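Local structure of UDP-N-acetylglucosamine 4,6-dehydratase (Vibrio fischeri, 3PVZ) at residues N141-Q150 with S178-K189. The protein binds NAD and probably acts as a lyase, a dehydratase that removes water from UDP-N-acetylglucosamine. Numbering follows the deposited sequence.
Sequences NVFNTDKTIQ and SKRIMEMFLMRK. With NAD (nicotinamide-adenine-dinucleotide), chain E.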
loop_
_atom_site.group_PDB
_atom_site.type_symbol
_atom_site.label_atom_id
_atom_site.label_comp_id
_atom_site.label_asym_id
_atom_site.label_seq_id
_atom_site.Cartn_x
_atom_site.Cartn_y
_atom_site.Cartn_z
ATOM N N ASN A 141 10.562 -8.537 -1.530
ATOM C CA ASN A 141 11.598 -8.105 -2.430
ATOM C C ASN A 141 12.370 -9.323 -2.966
ATOM O O ASN A 141 12.781 -9.280 -4.101
ATOM C CB ASN A 141 12.596 -7.103 -1.816
ATOM C CG ASN A 141 11.986 -5.763 -1.404
ATOM O OD1 ASN A 141 10.850 -5.386 -1.754
ATOM N ND2 ASN A 141 12.783 -5.016 -0.626
ATOM N N VAL A 142 12.573 -10.381 -2.183
ATOM C CA VAL A 142 13.358 -11.553 -2.672
ATOM C C VAL A 142 12.457 -12.693 -3.211
ATOM O O VAL A 142 12.436 -12.965 -4.425
ATOM C CB VAL A 142 14.316 -12.082 -1.589
ATOM C CG1 VAL A 142 15.224 -13.203 -2.124
ATOM C CG2 VAL A 142 15.168 -10.913 -1.013
ATOM N N PHE A 143 11.669 -13.296 -2.324
ATOM C CA PHE A 143 10.935 -14.509 -2.649
ATOM C C PHE A 143 9.796 -14.369 -3.639
ATOM O O PHE A 143 9.628 -15.232 -4.482
ATOM C CB PHE A 143 10.520 -15.235 -1.372
ATOM C CG PHE A 143 11.705 -15.773 -0.599
ATOM C CD1 PHE A 143 12.528 -16.752 -1.162
ATOM C CD2 PHE A 143 12.042 -15.252 0.626
ATOM C CE1 PHE A 143 13.631 -17.189 -0.486
ATOM C CE2 PHE A 143 13.137 -15.716 1.317
ATOM C CZ PHE A 143 13.928 -16.664 0.769
ATOM N N ASN A 144 9.049 -13.277 -3.592
ATOM C CA ASN A 144 8.009 -13.018 -4.572
ATOM C C ASN A 144 8.631 -12.824 -5.937
ATOM O O ASN A 144 8.047 -13.183 -6.987
ATOM C CB ASN A 144 7.223 -11.751 -4.231
ATOM C CG ASN A 144 6.233 -11.952 -3.080
ATOM O OD1 ASN A 144 6.133 -13.031 -2.487
ATOM N ND2 ASN A 144 5.508 -10.886 -2.739
ATOM N N THR A 145 9.789 -12.201 -5.960
ATOM C CA THR A 145 10.443 -11.920 -7.218
ATOM C C THR A 145 10.896 -13.232 -7.838
ATOM O O THR A 145 10.548 -13.505 -8.988
ATOM C CB THR A 145 11.641 -10.999 -7.012
ATOM O OG1 THR A 145 11.219 -9.824 -6.311
ATOM C CG2 THR A 145 12.261 -10.596 -8.334
ATOM N N ASP A 146 11.587 -14.071 -7.051
ATOM C CA ASP A 146 12.071 -15.374 -7.523
ATOM C C ASP A 146 10.890 -16.236 -8.008
ATOM O O ASP A 146 10.952 -16.763 -9.108
ATOM C CB ASP A 146 12.852 -16.106 -6.408
ATOM C CG ASP A 146 13.612 -17.285 -6.905
ATOM O OD1 ASP A 146 14.467 -17.129 -7.805
ATOM O OD2 ASP A 146 13.355 -18.382 -6.422
ATOM N N LYS A 147 9.802 -16.326 -7.230
ATOM C CA LYS A 147 8.630 -17.098 -7.640
ATOM C C LYS A 147 7.988 -16.596 -8.946
ATOM O O LYS A 147 7.646 -17.386 -9.802
ATOM C CB LYS A 147 7.565 -17.145 -6.518
ATOM C CG LYS A 147 6.283 -17.949 -6.926
ATOM C CD LYS A 147 5.180 -17.814 -5.916
ATOM C CE LYS A 147 4.492 -16.437 -5.995
ATOM N NZ LYS A 147 3.345 -16.445 -4.980
ATOM N N THR A 148 7.775 -15.297 -9.087
ATOM C CA THR A 148 7.092 -14.761 -10.280
ATOM C C THR A 148 8.029 -14.927 -11.513
ATOM O O THR A 148 7.597 -15.104 -12.626
ATOM C CB THR A 148 6.724 -13.316 -10.105
ATOM O OG1 THR A 148 7.890 -12.578 -9.714
ATOM C CG2 THR A 148 5.537 -13.088 -9.021
ATOM N N ILE A 149 9.321 -14.860 -11.314
ATOM C CA ILE A 149 10.232 -15.248 -12.407
ATOM C C ILE A 149 10.034 -16.737 -12.817
ATOM O O ILE A 149 9.915 -17.048 -14.019
ATOM C CB ILE A 149 11.724 -14.998 -12.085
ATOM C CG1 ILE A 149 11.962 -13.503 -11.817
ATOM C CG2 ILE A 149 12.602 -15.401 -13.294
ATOM C CD1 ILE A 149 13.309 -13.212 -11.197
ATOM N N GLN A 150 9.965 -17.635 -11.841
ATOM C CA GLN A 150 9.763 -19.070 -12.135
ATOM C C GLN A 150 8.428 -19.296 -12.850
ATOM O O GLN A 150 8.354 -20.029 -13.840
ATOM C CB GLN A 150 9.870 -19.941 -10.855
ATOM C CG GLN A 150 9.739 -21.429 -11.150
ATOM C CD GLN A 150 10.975 -21.959 -11.902
ATOM O OE1 GLN A 150 12.063 -21.710 -11.477
ATOM N NE2 GLN A 150 10.788 -22.632 -13.029
ATOM N N SER A 178 18.626 -6.332 0.868
ATOM C CA SER A 178 17.558 -7.206 0.359
ATOM C C SER A 178 17.554 -7.159 -1.148
ATOM O O SER A 178 17.472 -8.215 -1.771
ATOM C CB SER A 178 16.166 -6.915 0.957
ATOM O OG SER A 178 15.576 -5.801 0.358
ATOM N N LYS A 179 17.667 -5.964 -1.729
ATOM C CA LYS A 179 17.754 -5.830 -3.194
ATOM C C LYS A 179 19.059 -6.488 -3.707
ATOM O O LYS A 179 19.102 -7.019 -4.815
ATOM C CB LYS A 179 17.676 -4.363 -3.657
ATOM C CG LYS A 179 16.437 -3.530 -3.199
ATOM C CD LYS A 179 15.212 -3.757 -4.094
ATOM C CE LYS A 179 14.105 -2.679 -3.861
ATOM N NZ LYS A 179 14.395 -1.391 -4.545
ATOM N N ARG A 180 20.127 -6.457 -2.925
ATOM C CA ARG A 180 21.370 -7.099 -3.344
ATOM C C ARG A 180 21.238 -8.616 -3.325
ATOM O O ARG A 180 21.779 -9.301 -4.185
ATOM C CB ARG A 180 22.539 -6.668 -2.456
ATOM C CG ARG A 180 23.839 -7.361 -2.792
ATOM C CD ARG A 180 24.352 -7.026 -4.203
ATOM N NE ARG A 180 25.510 -7.865 -4.483
ATOM C CZ ARG A 180 25.510 -8.967 -5.230
ATOM N NH1 ARG A 180 24.408 -9.370 -5.874
ATOM N NH2 ARG A 180 26.650 -9.642 -5.368
ATOM N N ILE A 181 20.521 -9.141 -2.336
ATOM C CA ILE A 181 20.289 -10.580 -2.269
ATOM C C ILE A 181 19.352 -10.974 -3.416
ATOM O O ILE A 181 19.567 -11.988 -4.080
ATOM C CB ILE A 181 19.730 -11.027 -0.884
ATOM C CG1 ILE A 181 20.785 -10.824 0.193
ATOM C CG2 ILE A 181 19.275 -12.482 -0.921
ATOM C CD1 ILE A 181 20.222 -10.551 1.566
HETATM N N MSE A 182 18.358 -10.151 -3.680
HETATM C CA MSE A 182 17.462 -10.399 -4.808
HETATM C C MSE A 182 18.200 -10.597 -6.136
HETATM O O MSE A 182 17.871 -11.497 -6.901
HETATM C CB MSE A 182 16.503 -9.238 -4.990
HETATM C CG MSE A 182 15.501 -9.466 -6.132
HETATM SE SE MSE A 182 15.161 -7.797 -7.044
HETATM C CE MSE A 182 14.078 -7.081 -5.771
ATOM N N GLU A 183 19.156 -9.709 -6.400
ATOM C CA GLU A 183 20.017 -9.746 -7.599
ATOM C C GLU A 183 20.741 -11.101 -7.746
ATOM O O GLU A 183 20.907 -11.614 -8.855
ATOM C CB GLU A 183 21.058 -8.622 -7.523
ATOM C CG GLU A 183 21.993 -8.515 -8.728
ATOM C CD GLU A 183 23.047 -7.397 -8.614
ATOM O OE1 GLU A 183 23.520 -7.093 -7.493
ATOM O OE2 GLU A 183 23.429 -6.847 -9.675
HETATM N N MSE A 184 21.140 -11.690 -6.646
HETATM C CA MSE A 184 21.749 -13.041 -6.684
HETATM C C MSE A 184 20.730 -14.060 -7.232
HETATM O O MSE A 184 21.037 -14.858 -8.130
HETATM C CB MSE A 184 22.179 -13.473 -5.293
HETATM C CG MSE A 184 23.255 -12.622 -4.681
HETATM SE SE MSE A 184 23.638 -13.166 -2.843
HETATM C CE MSE A 184 24.933 -11.810 -2.365
ATOM N N PHE A 185 19.506 -14.002 -6.713
ATOM C CA PHE A 185 18.440 -14.886 -7.181
ATOM C C PHE A 185 18.132 -14.623 -8.632
ATOM O O PHE A 185 17.834 -15.553 -9.368
ATOM C CB PHE A 185 17.151 -14.765 -6.322
ATOM C CG PHE A 185 17.222 -15.505 -5.014
ATOM C CD1 PHE A 185 16.842 -16.829 -4.936
ATOM C CD2 PHE A 185 17.759 -14.896 -3.892
ATOM C CE1 PHE A 185 16.943 -17.537 -3.737
ATOM C CE2 PHE A 185 17.882 -15.572 -2.692
ATOM C CZ PHE A 185 17.458 -16.903 -2.599
ATOM N N LEU A 186 18.138 -13.348 -9.012
ATOM C CA LEU A 186 17.918 -12.906 -10.387
ATOM C C LEU A 186 19.019 -13.473 -11.315
ATOM O O LEU A 186 18.769 -13.864 -12.413
ATOM C CB LEU A 186 18.020 -11.395 -10.464
ATOM C CG LEU A 186 16.826 -10.484 -10.635
ATOM C CD1 LEU A 186 15.763 -10.756 -9.603
ATOM C CD2 LEU A 186 17.301 -8.999 -10.621
HETATM N N MSE A 187 20.256 -13.448 -10.862
HETATM C CA MSE A 187 21.334 -13.950 -11.673
HETATM C C MSE A 187 21.110 -15.431 -11.933
HETATM O O MSE A 187 21.373 -15.868 -13.028
HETATM C CB MSE A 187 22.716 -13.682 -11.052
HETATM C CG MSE A 187 23.225 -12.241 -11.112
HETATM SE SE MSE A 187 22.998 -11.226 -12.807
HETATM C CE MSE A 187 21.298 -10.291 -12.389
ATOM N N ARG A 188 20.622 -16.200 -10.958
ATOM C CA ARG A 188 20.389 -17.628 -11.185
ATOM C C ARG A 188 19.302 -17.809 -12.211
ATOM O O ARG A 188 19.442 -18.636 -13.116
ATOM C CB ARG A 188 19.986 -18.368 -9.928
ATOM C CG ARG A 188 19.601 -19.805 -10.182
ATOM C CD ARG A 188 19.609 -20.654 -8.893
ATOM N NE ARG A 188 18.488 -20.308 -8.021
ATOM C CZ ARG A 188 18.242 -20.889 -6.860
ATOM N NH1 ARG A 188 17.206 -20.500 -6.146
ATOM N NH2 ARG A 188 19.050 -21.849 -6.390
ATOM N N LYS A 189 18.219 -17.057 -12.056
ATOM C CA LYS A 189 17.083 -17.122 -13.003
ATOM C C LYS A 189 17.394 -16.653 -14.414
ATOM O O LYS A 189 16.740 -17.071 -15.365
ATOM C CB LYS A 189 15.898 -16.314 -12.484
ATOM C CG LYS A 189 15.128 -17.005 -11.345
ATOM C CD LYS A 189 14.645 -18.404 -11.782
ATOM C CE LYS A 189 13.698 -19.058 -10.793
ATOM N NZ LYS A 189 14.290 -19.243 -9.470
HETATM P PA NAD E . 5.866 2.307 -4.581
HETATM O O1A NAD E . 5.735 2.190 -3.097
HETATM O O2A NAD E . 5.103 3.498 -5.074
HETATM O O5B NAD E . 5.057 1.161 -5.330
HETATM C C5B NAD E . 5.368 -0.192 -4.934
HETATM C C4B NAD E . 4.098 -0.958 -5.319
HETATM O O4B NAD E . 4.197 -2.340 -5.042
HETATM C C3B NAD E . 2.875 -0.407 -4.517
HETATM O O3B NAD E . 1.815 -0.048 -5.379
HETATM C C2B NAD E . 2.514 -1.598 -3.599
HETATM O O2B NAD E . 1.155 -1.626 -3.177
HETATM C C1B NAD E . 2.951 -2.744 -4.540
HETATM N N9A NAD E . 3.152 -3.979 -3.796
HETATM C C8A NAD E . 3.944 -4.164 -2.731
HETATM N N7A NAD E . 3.843 -5.372 -2.279
HETATM C C5A NAD E . 3.015 -6.046 -3.133
HETATM C C6A NAD E . 2.515 -7.344 -3.185
HETATM N N6A NAD E . 2.977 -8.234 -2.246
HETATM N N1A NAD E . 1.666 -7.697 -4.145
HETATM C C2A NAD E . 1.254 -6.812 -5.046
HETATM N N3A NAD E . 1.681 -5.573 -5.016
HETATM C C4A NAD E . 2.545 -5.165 -4.097
HETATM O O3 NAD E . 7.428 2.308 -4.968
HETATM P PN NAD E . 7.901 3.013 -6.359
HETATM O O1N NAD E . 8.360 4.436 -6.086
HETATM O O2N NAD E . 7.026 2.936 -7.542
HETATM O O5D NAD E . 9.343 2.231 -6.553
HETATM C C5D NAD E . 9.163 0.937 -7.109
HETATM C C4D NAD E . 10.527 0.246 -7.219
HETATM O O4D NAD E . 11.527 1.184 -7.731
HETATM C C3D NAD E . 11.023 -0.166 -5.815
HETATM O O3D NAD E . 11.897 -1.317 -5.843
HETATM C C2D NAD E . 11.912 1.029 -5.404
HETATM O O2D NAD E . 12.898 0.671 -4.424
HETATM C C1D NAD E . 12.572 1.379 -6.737
HETATM N N1N NAD E . 13.109 2.748 -6.757
HETATM C C2N NAD E . 12.260 3.768 -6.586
HETATM C C3N NAD E . 12.706 5.073 -6.611
HETATM C C7N NAD E . 11.792 6.208 -6.396
HETATM O O7N NAD E . 12.305 7.324 -6.359
HETATM N N7N NAD E . 10.472 6.058 -6.212
HETATM C C4N NAD E . 14.084 5.330 -6.823
HETATM C C5N NAD E . 14.927 4.248 -7.013
HETATM C C6N NAD E . 14.413 2.951 -6.964
HETATM O O HOH W 1 16.894 -17.764 -8.352
#
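F143 turns its ring edge toward the face of F185 in an offset edge-to-face pair, planes at 66°; the carboxylate oxygen OD1 of D146 sits at the F185 edge near the ring plane, and I181 CG2 also lies in that plane. The pair lies between helices 131-154 and 174-189, nearly parallel (19° between the segments) on one side of the Rossmann-type sheet, with helix 351-367 touching both phenylalanines. V142 is a knob in the hole formed by S178, I181, M182 and F185: its CG1, anti to the backbone N (chi1 -175°), reaches F185 CD2 at 3.5 Å. Nearer strand 159-163, L186 CD1 touches both T145 CG2 and I149 CD1. At the far end, K189 lays CB and CG against I149 CG2, then bends at its second and fourth torsions, bringing NZ to D146 OD1 in a 2.7 Å salt bridge from above the carboxylate plane. A water donates to that same OD1 and to F185 O while accepting from R188 NE; R188 NH2 also bonds Q351 OE1. Toward the cofactor, N141 ND2 gives S178 OG a nearly straight in-plane bond, while N141 OD1 takes L122 N and S178 OG pairs with M175 O. One residue on, K179 NZ donates hydrogen bonds to the NAD ribose hydroxyls, O2D at 2.6 Å and O3D at 2.8 Å.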